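Local structure of rusticyanin (Thiobacillus ferrooxidans, 2CAL) at residues 41-46 with 75-80; 70-75 with 123-128. The protein carries electrons from cytochrome c552 to the A-type oxidase in the periplasm, using one bound copper ion in a blue copper (cupredoxin) fold. The protein carries 1 engineered substitution. All coordinates share one frame; numbering follows the deposited sequence. Where two conformers were deposited one is given.

Contact 1: residues 41-46 with 75-80; sequences AAAVLP and FINTNK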
ATOM      1  N   ALA A  41       0.819   2.212   4.501  1.00 11.31           N
ATOM      2  CA  ALA A  41      -0.393   1.605   3.995  1.00 10.93           C
ATOM      3  C   ALA A  41      -0.741   0.322   4.733  1.00 10.40           C
ATOM      4  O   ALA A  41       0.163  -0.412   5.131  1.00 11.05           O
ATOM      5  CB  ALA A  41      -0.193   1.236   2.510  1.00 12.15           C
ATOM      6  N   ALA A  42      -2.030   0.090   4.886  1.00 11.15           N
ATOM      7  CA  ALA A  42      -2.501  -1.165   5.520  1.00 10.62           C
ATOM      8  C   ALA A  42      -3.578  -1.780   4.682  1.00 10.85           C
ATOM      9  O   ALA A  42      -4.365  -1.130   4.007  1.00 12.43           O
ATOM     10  CB  ALA A  42      -3.095  -0.865   6.900  1.00 13.14           C
ATOM     11  N   ALA A  43      -3.590  -3.111   4.693  1.00 11.12           N
ATOM     12  CA  ALA A  43      -4.640  -3.901   4.039  1.00 11.66           C
ATOM     13  C   ALA A  43      -5.829  -4.125   4.999  1.00 11.48           C
ATOM     14  O   ALA A  43      -5.661  -4.874   5.972  1.00 12.65           O
ATOM     15  CB  ALA A  43      -4.071  -5.237   3.593  1.00 12.87           C
ATOM     16  N   VAL A  44      -6.944  -3.500   4.725  1.00 11.92           N
ATOM     17  CA  VAL A  44      -8.229  -3.634   5.403  1.00 12.37           C
ATOM     18  C   VAL A  44      -8.037  -3.442   6.927  1.00 12.14           C
ATOM     19  O   VAL A  44      -8.043  -4.360   7.753  1.00 13.53           O
ATOM     20  CB  VAL A  44      -8.973  -4.965   5.137  1.00 12.27           C
ATOM     21  CG1 VAL A  44     -10.424  -4.882   5.592  1.00 15.30           C
ATOM     22  CG2 VAL A  44      -8.933  -5.336   3.651  1.00 13.37           C
ATOM     23  N   LEU A  45      -7.859  -2.193   7.314  1.00 12.51           N
ATOM     24  CA  LEU A  45      -7.899  -1.871   8.741  1.00 12.77           C
ATOM     25  C   LEU A  45      -9.295  -2.231   9.254  1.00 12.91           C
ATOM     26  O   LEU A  45     -10.288  -2.159   8.518  1.00 12.79           O
ATOM     27  CB  LEU A  45      -7.628  -0.389   8.992  1.00 12.28           C
ATOM     28  CG  LEU A  45      -6.223   0.113   8.723  1.00 12.72           C
ATOM     29  CD1 LEU A  45      -6.108   1.617   8.945  1.00 16.23           C
ATOM     30  CD2 LEU A  45      -5.233  -0.625   9.623  1.00 14.18           C
ATOM     31  N   PRO A  46      -9.371  -2.604  10.541  1.00 14.33           N
ATOM     32  CA  PRO A  46     -10.691  -2.947  11.139  1.00 16.56           C
ATOM     33  C   PRO A  46     -11.791  -1.941  10.832  1.00 15.18           C
ATOM     34  O   PRO A  46     -11.656  -0.753  11.073  1.00 15.74           O
ATOM     35  CB  PRO A  46     -10.405  -2.969  12.645  1.00 19.73           C
ATOM     36  CG  PRO A  46      -8.951  -3.394  12.690  1.00 20.41           C
ATOM     37  CD  PRO A  46      -8.256  -2.796  11.482  1.00 16.40           C
ATOM     38  N   PHE A  75       4.226  -1.300   4.567  1.00 10.63           N
ATOM     39  CA  PHE A  75       2.973  -1.995   4.301  1.00 10.76           C
ATOM     40  C   PHE A  75       2.689  -3.014   5.395  1.00 10.66           C
ATOM     41  O   PHE A  75       3.569  -3.822   5.717  1.00 11.65           O
ATOM     42  CB  PHE A  75       3.038  -2.702   2.928  1.00 10.26           C
ATOM     43  CG  PHE A  75       1.813  -3.570   2.652  1.00 10.54           C
ATOM     44  CD1 PHE A  75       0.532  -3.069   2.635  1.00 10.31           C
ATOM     45  CD2 PHE A  75       1.984  -4.934   2.433  1.00 11.35           C
ATOM     46  CE1 PHE A  75      -0.568  -3.853   2.400  1.00 11.20           C
ATOM     47  CE2 PHE A  75       0.879  -5.752   2.185  1.00 12.22           C
ATOM     48  CZ  PHE A  75      -0.379  -5.221   2.189  1.00 11.64           C
ATOM     49  N   ILE A  76       1.505  -2.906   5.959  1.00 10.95           N
ATOM     50  CA  ILE A  76       1.038  -3.725   7.081  1.00 10.70           C
ATOM     51  C   ILE A  76      -0.207  -4.482   6.677  1.00 10.71           C
ATOM     52  O   ILE A  76      -1.143  -3.884   6.181  1.00 11.55           O
ATOM     53  CB  ILE A  76       0.741  -2.809   8.314  1.00 11.93           C
ATOM     54  CG1 ILE A  76       1.876  -1.842   8.652  1.00 12.11           C
ATOM     55  CG2 ILE A  76       0.346  -3.683   9.499  1.00 12.91           C
ATOM     56  CD1 ILE A  76       1.418  -0.688   9.503  1.00 15.90           C
ATOM     57  N   ASN A  77      -0.220  -5.788   6.915  1.00 11.31           N
ATOM     58  CA  ASN A  77      -1.436  -6.554   6.647  1.00 11.86           C
ATOM     59  C   ASN A  77      -2.204  -6.804   7.942  1.00 11.89           C
ATOM     60  O   ASN A  77      -1.809  -7.677   8.732  1.00 12.38           O
ATOM     61  CB  ASN A  77      -1.122  -7.895   5.981  1.00 11.82           C
ATOM     62  CG  ASN A  77      -2.325  -8.753   5.746  1.00 11.97           C
ATOM     63  OD1 ASN A  77      -2.206 -10.022   5.647  1.00 15.33           O
ATOM     64  ND2 ASN A  77      -3.493  -8.181   5.692  1.00 11.39           N
ATOM     65  N   THR A  78      -3.304  -6.091   8.123  1.00 12.80           N
ATOM     66  CA  THR A  78      -4.152  -6.254   9.296  1.00 13.09           C
ATOM     67  C   THR A  78      -5.370  -7.145   9.059  1.00 15.66           C
ATOM     68  O   THR A  78      -6.206  -7.283   9.945  1.00 18.95           O
ATOM     69  CB  THR A  78      -4.635  -4.854   9.813  1.00 13.80           C
ATOM     70  OG1 THR A  78      -5.101  -4.030   8.724  1.00 15.98           O
ATOM     71  CG2 THR A  78      -3.426  -4.177  10.467  1.00 16.38           C
ATOM     72  N   ASN A  79      -5.525  -7.756   7.895  1.00 13.77           N
ATOM     73  CA  ASN A  79      -6.774  -8.463   7.563  1.00 13.93           C
ATOM     74  C   ASN A  79      -6.677  -9.944   7.850  1.00 13.39           C
ATOM     75  O   ASN A  79      -5.996 -10.693   7.176  1.00 13.60           O
ATOM     76  CB  ASN A  79      -7.094  -8.191   6.097  1.00 15.12           C
ATOM     77  CG  ASN A  79      -8.485  -8.564   5.715  1.00 14.62           C
ATOM     78  OD1 ASN A  79      -9.462  -8.596   6.505  1.00 21.60           O
ATOM     79  ND2 ASN A  79      -8.645  -8.920   4.487  1.00 15.93           N
ATOM     80  N   LYS A  80      -7.371 -10.345   8.939  1.00 16.71           N
ATOM     81  CA  LYS A  80      -7.293 -11.758   9.358  1.00 16.17           C
ATOM     82  C   LYS A  80      -7.786 -12.700   8.267  1.00 16.08           C
ATOM     83  O   LYS A  80      -8.766 -12.408   7.594  1.00 18.50           O
ATOM     84  CB  LYS A  80      -8.050 -11.939  10.663  1.00 19.61           C
ATOM     85  CG  LYS A  80      -7.371 -11.203  11.844  1.00 24.78           C
ATOM     86  CD  LYS A  80      -8.003 -11.458  13.199  1.00 33.27           C
ATOM     87  CE  LYS A  80      -7.285 -10.794  14.369  1.00 43.36           C
ATOM     88  NZ  LYS A  80      -8.144 -10.691  15.605  1.00 52.46           N
TER

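Contact 2: residues 70-75 with 123-128; sequences TVDVTF and DFTWHP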
ATOM      1  N   THR A  70      12.498  10.425  -2.627  1.00 14.91           N
ATOM      2  CA  THR A  70      12.589   9.047  -2.154  1.00 14.65           C
ATOM      3  C   THR A  70      11.293   8.666  -1.444  1.00 12.98           C
ATOM      4  O   THR A  70      10.844   9.417  -0.599  1.00 14.96           O
ATOM      5  CB  THR A  70      13.766   8.876  -1.202  1.00 15.26           C
ATOM      6  OG1 THR A  70      14.970   9.229  -1.917  1.00 18.08           O
ATOM      7  CG2 THR A  70      13.904   7.452  -0.705  1.00 17.57           C
ATOM      8  N   VAL A  71      10.713   7.535  -1.799  1.00 12.64           N
ATOM      9  CA  VAL A  71       9.438   7.108  -1.238  1.00 12.29           C
ATOM     10  C   VAL A  71       9.740   5.872  -0.364  1.00 12.67           C
ATOM     11  O   VAL A  71      10.139   4.830  -0.870  1.00 12.44           O
ATOM     12  CB  VAL A  71       8.369   6.795  -2.296  1.00 12.65           C
ATOM     13  CG1 VAL A  71       7.021   6.479  -1.608  1.00 14.42           C
ATOM     14  CG2 VAL A  71       8.195   7.929  -3.296  1.00 13.49           C
ATOM     15  N   ASP A  72       9.549   6.011   0.942  1.00 13.41           N
ATOM     16  CA  ASP A  72       9.726   4.890   1.865  1.00 11.88           C
ATOM     17  C   ASP A  72       8.329   4.403   2.191  1.00 11.52           C
ATOM     18  O   ASP A  72       7.510   5.120   2.800  1.00 12.63           O
ATOM     19  CB  ASP A  72      10.457   5.354   3.117  1.00 13.70           C
ATOM     20  CG  ASP A  72      11.930   5.607   2.900  1.00 15.36           C
ATOM     21  OD1 ASP A  72      12.564   5.248   1.873  1.00 18.56           O
ATOM     22  OD2 ASP A  72      12.515   6.208   3.835  1.00 17.12           O
ATOM     23  N   VAL A  73       8.035   3.197   1.726  1.00 11.00           N
ATOM     24  CA  VAL A  73       6.718   2.576   1.916  1.00 11.09           C
ATOM     25  C   VAL A  73       6.825   1.549   3.070  1.00 11.07           C
ATOM     26  O   VAL A  73       7.691   0.681   3.067  1.00 12.80           O
ATOM     27  CB  VAL A  73       6.221   1.866   0.653  1.00 11.83           C
ATOM     28  CG1 VAL A  73       4.825   1.293   0.879  1.00 12.94           C
ATOM     29  CG2 VAL A  73       6.197   2.854  -0.511  1.00 13.18           C
ATOM     30  N   THR A  74       5.903   1.654   3.988  1.00 11.44           N
ATOM     31  CA  THR A  74       5.654   0.629   5.011  1.00 10.86           C
ATOM     32  C   THR A  74       4.283   0.026   4.712  1.00 10.64           C
ATOM     33  O   THR A  74       3.320   0.767   4.499  1.00 11.85           O
ATOM     34  CB  THR A  74       5.612   1.247   6.419  1.00 12.55           C
ATOM     35  OG1 THR A  74       6.845   1.958   6.653  1.00 14.24           O
ATOM     36  CG2 THR A  74       5.472   0.154   7.466  1.00 14.00           C
ATOM     37  N   PHE A  75       4.226  -1.300   4.567  1.00 10.63           N
ATOM     38  CA  PHE A  75       2.973  -1.995   4.301  1.00 10.76           C
ATOM     39  C   PHE A  75       2.689  -3.014   5.395  1.00 10.66           C
ATOM     40  O   PHE A  75       3.569  -3.822   5.717  1.00 11.65           O
ATOM     41  CB  PHE A  75       3.038  -2.702   2.928  1.00 10.26           C
ATOM     42  CG  PHE A  75       1.813  -3.570   2.652  1.00 10.54           C
ATOM     43  CD1 PHE A  75       0.532  -3.069   2.635  1.00 10.31           C
ATOM     44  CD2 PHE A  75       1.984  -4.934   2.433  1.00 11.35           C
ATOM     45  CE1 PHE A  75      -0.568  -3.853   2.400  1.00 11.20           C
ATOM     46  CE2 PHE A  75       0.879  -5.752   2.185  1.00 12.22           C
ATOM     47  CZ  PHE A  75      -0.379  -5.221   2.189  1.00 11.64           C
ATOM     48  N   ASP A 123       9.008  -2.989   4.900  1.00 12.05           N
ATOM     49  CA  ASP A 123       9.411  -1.677   4.403  1.00 12.50           C
ATOM     50  C   ASP A 123      10.166  -1.854   3.089  1.00 12.78           C
ATOM     51  O   ASP A 123      11.026  -2.724   2.996  1.00 13.97           O
ATOM     52  CB  ASP A 123      10.291  -0.984   5.425  1.00 14.54           C
ATOM     53  CG  ASP A 123       9.514  -0.360   6.557  1.00 17.51           C
ATOM     54  OD1 ASP A 123       9.074   0.814   6.377  1.00 21.36           O
ATOM     55  OD2 ASP A 123       9.392  -1.059   7.570  1.00 21.46           O
ATOM     56  N   PHE A 124       9.890  -0.984   2.141  1.00 11.95           N
ATOM     57  CA  PHE A 124      10.731  -0.937   0.918  1.00 12.58           C
ATOM     58  C   PHE A 124      10.896   0.541   0.487  1.00 12.36           C
ATOM     59  O   PHE A 124      10.081   1.378   0.875  1.00 13.95           O
ATOM     60  CB  PHE A 124      10.180  -1.806  -0.181  1.00 14.11           C
ATOM     61  CG  PHE A 124       8.864  -1.414  -0.776  1.00 13.05           C
ATOM     62  CD1 PHE A 124       8.775  -0.510  -1.810  1.00 13.69           C
ATOM     63  CD2 PHE A 124       7.672  -1.954  -0.306  1.00 14.95           C
ATOM     64  CE1 PHE A 124       7.539  -0.161  -2.340  1.00 13.28           C
ATOM     65  CE2 PHE A 124       6.453  -1.595  -0.835  1.00 14.68           C
ATOM     66  CZ  PHE A 124       6.352  -0.686  -1.862  1.00 14.73           C
ATOM     67  N   THR A 125      11.921   0.767  -0.306  1.00 13.05           N
ATOM     68  CA  THR A 125      12.149   2.113  -0.852  1.00 13.86           C
ATOM     69  C   THR A 125      11.880   2.121  -2.336  1.00 13.03           C
ATOM     70  O   THR A 125      11.957   1.101  -3.038  1.00 14.53           O
ATOM     71  CB  THR A 125      13.576   2.527  -0.543  0.73 14.22           C
ATOM     72  OG1 THR A 125      13.729   3.954  -0.680  0.73 16.29           O
ATOM     73  CG2 THR A 125      14.606   1.979  -1.526  0.73 20.52           C
ATOM     74  N   TRP A 126      11.574   3.280  -2.886  1.00 11.83           N
ATOM     75  CA  TRP A 126      11.119   3.473  -4.243  1.00 12.06           C
ATOM     76  C   TRP A 126      11.565   4.830  -4.726  1.00 11.99           C
ATOM     77  O   TRP A 126      11.377   5.827  -4.032  1.00 12.93           O
ATOM     78  CB  TRP A 126       9.586   3.316  -4.312  1.00 11.47           C
ATOM     79  CG  TRP A 126       8.914   3.454  -5.647  1.00 11.63           C
ATOM     80  CD1 TRP A 126       9.376   2.963  -6.866  1.00 12.91           C
ATOM     81  CD2 TRP A 126       7.641   4.094  -5.932  1.00 11.95           C
ATOM     82  NE1 TRP A 126       8.464   3.282  -7.847  1.00 13.05           N
ATOM     83  CE2 TRP A 126       7.395   3.981  -7.318  1.00 12.31           C
ATOM     84  CE3 TRP A 126       6.693   4.776  -5.153  1.00 11.86           C
ATOM     85  CZ2 TRP A 126       6.265   4.508  -7.901  1.00 13.30           C
ATOM     86  CZ3 TRP A 126       5.576   5.299  -5.740  1.00 12.88           C
ATOM     87  CH2 TRP A 126       5.365   5.166  -7.103  1.00 13.63           C
ATOM     88  N   HIS A 127      12.146   4.847  -5.928  1.00 12.25           N
ATOM     89  CA  HIS A 127      12.653   6.061  -6.558  1.00 13.14           C
ATOM     90  C   HIS A 127      12.021   6.190  -7.956  1.00 13.34           C
ATOM     91  O   HIS A 127      12.749   5.913  -8.908  1.00 14.08           O
ATOM     92  CB  HIS A 127      14.185   6.016  -6.676  1.00 14.60           C
ATOM     93  CG  HIS A 127      14.925   6.119  -5.391  1.00 14.51           C
ATOM     94  ND1 HIS A 127      15.390   7.347  -4.929  1.00 15.96           N
ATOM     95  CD2 HIS A 127      15.340   5.196  -4.508  1.00 15.87           C
ATOM     96  CE1 HIS A 127      16.014   7.117  -3.785  1.00 17.30           C
ATOM     97  NE2 HIS A 127      16.001   5.845  -3.486  1.00 17.61           N
ATOM     98  N   PRO A 128      10.737   6.517  -8.053  1.00 14.35           N
ATOM     99  CA  PRO A 128      10.082   6.510  -9.371  1.00 15.00           C
ATOM    100  C   PRO A 128      10.425   7.709 -10.254  1.00 15.33           C
ATOM    101  O   PRO A 128      10.685   8.821  -9.795  1.00 14.46           O
ATOM    102  CB  PRO A 128       8.595   6.631  -9.032  1.00 15.51           C
ATOM    103  CG  PRO A 128       8.603   7.352  -7.715  1.00 15.44           C
ATOM    104  CD  PRO A 128       9.797   6.834  -6.942  1.00 15.15           C
TER
HETATM  105  O   HOH W   1      10.016   2.167   4.085  1.00 19.32           O

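Contact 1: residues 41-46 with 75-80
The Phe75 ring reaches obliquely across to residues 41-43, its CZ 3.9 Å from Ala43 CB and its CD1 close to the carbonyl oxygen of Ala41. It gets there because CG stands anti to the backbone N (chi1 174°). Beneath it the two strands run parallel: Ile76 N donates to Ala41 O at 3.0 Å, and Ala43 N donates to Ile76 O at the same length. Ala42 and Ile76 point to the other face, where helix 11-18 lies against both. This is the parallel strand pairing of a cupredoxin beta-sandwich, close to its copper end: the Ala43 side chain is about 6 Å from the copper ion and touches the ligand His84. Past the strands, Thr78 takes over. Its OG1 sits between backbone N and carbonyl carbon (chi1 46°) and donates to Ala43 O at 2.9 Å, coming from above the carbonyl plane, while Thr78 N adds a weak bond to the same oxygen. Leu45 CD2 rests 3.5 Å from Thr78 OG1. Val44 turns its CB and both methyls against the flat end of Asn79, with Val44 CB 3.7 Å from Asn79 CG.

Contact 2: residues 70-75 with 123-128
Val73 lies over one face of the Phe124 ring, its CB 3.8 Å from the ring centroid and 19° off the normal, a CH-pi contact. The ring folds back under the valine because its CG takes the position between backbone N and carbonyl carbon (chi1 66°). On the same face of the sheet Val71 CB meets Trp126 CE3 at 3.9 Å, and Pro128 CG sits over the centre of the indole. The backbone beneath is firmly joined, Val73 N to Phe124 O and Phe124 N to Val73 O both at 2.9 Å; Val71 N also bonds well to Trp126 O, but the return from Trp126 N to Val71 O is bent and weak. The opposite face is polar and more exposed. Here Thr74 OG1 donates to Asp123 OD1 from the syn side, tilted out of the carboxylate plane. A water lies 2.8 Å from Asp123 OD1 and may donate to it. An alanine at Thr74 would probably leave Asp123 OD1 without its hydroxyl partner and its carboxylate freer to turn. One apolar face turned inward and one polar face outward, on antiparallel neighbours, is the pattern of a beta-sandwich sheet, here that of the cupredoxin fold.

In the fold
Contacts 1 and 2 sit on opposite sides of the chain's centre, their own centres about 17 Å apart, yet both are built on strand 70-77. Contact 1 uses its C-terminal end, paired with the parallel strand 36-43; contact 2 uses the N-terminal part, paired with the antiparallel strand 119-126, and Phe75 belongs to both. Along the chain the order is 41-46, 70-75, 75-80, 123-128, so strand 70-77 follows one partner and precedes the other. A probable hydrogen bond from Ala41 N to Thr74 O (2.9 Å) carries the ladder from one contact to the next. The shared strand thus ties the copper-proximal end of this mixed sheet to its more distant part.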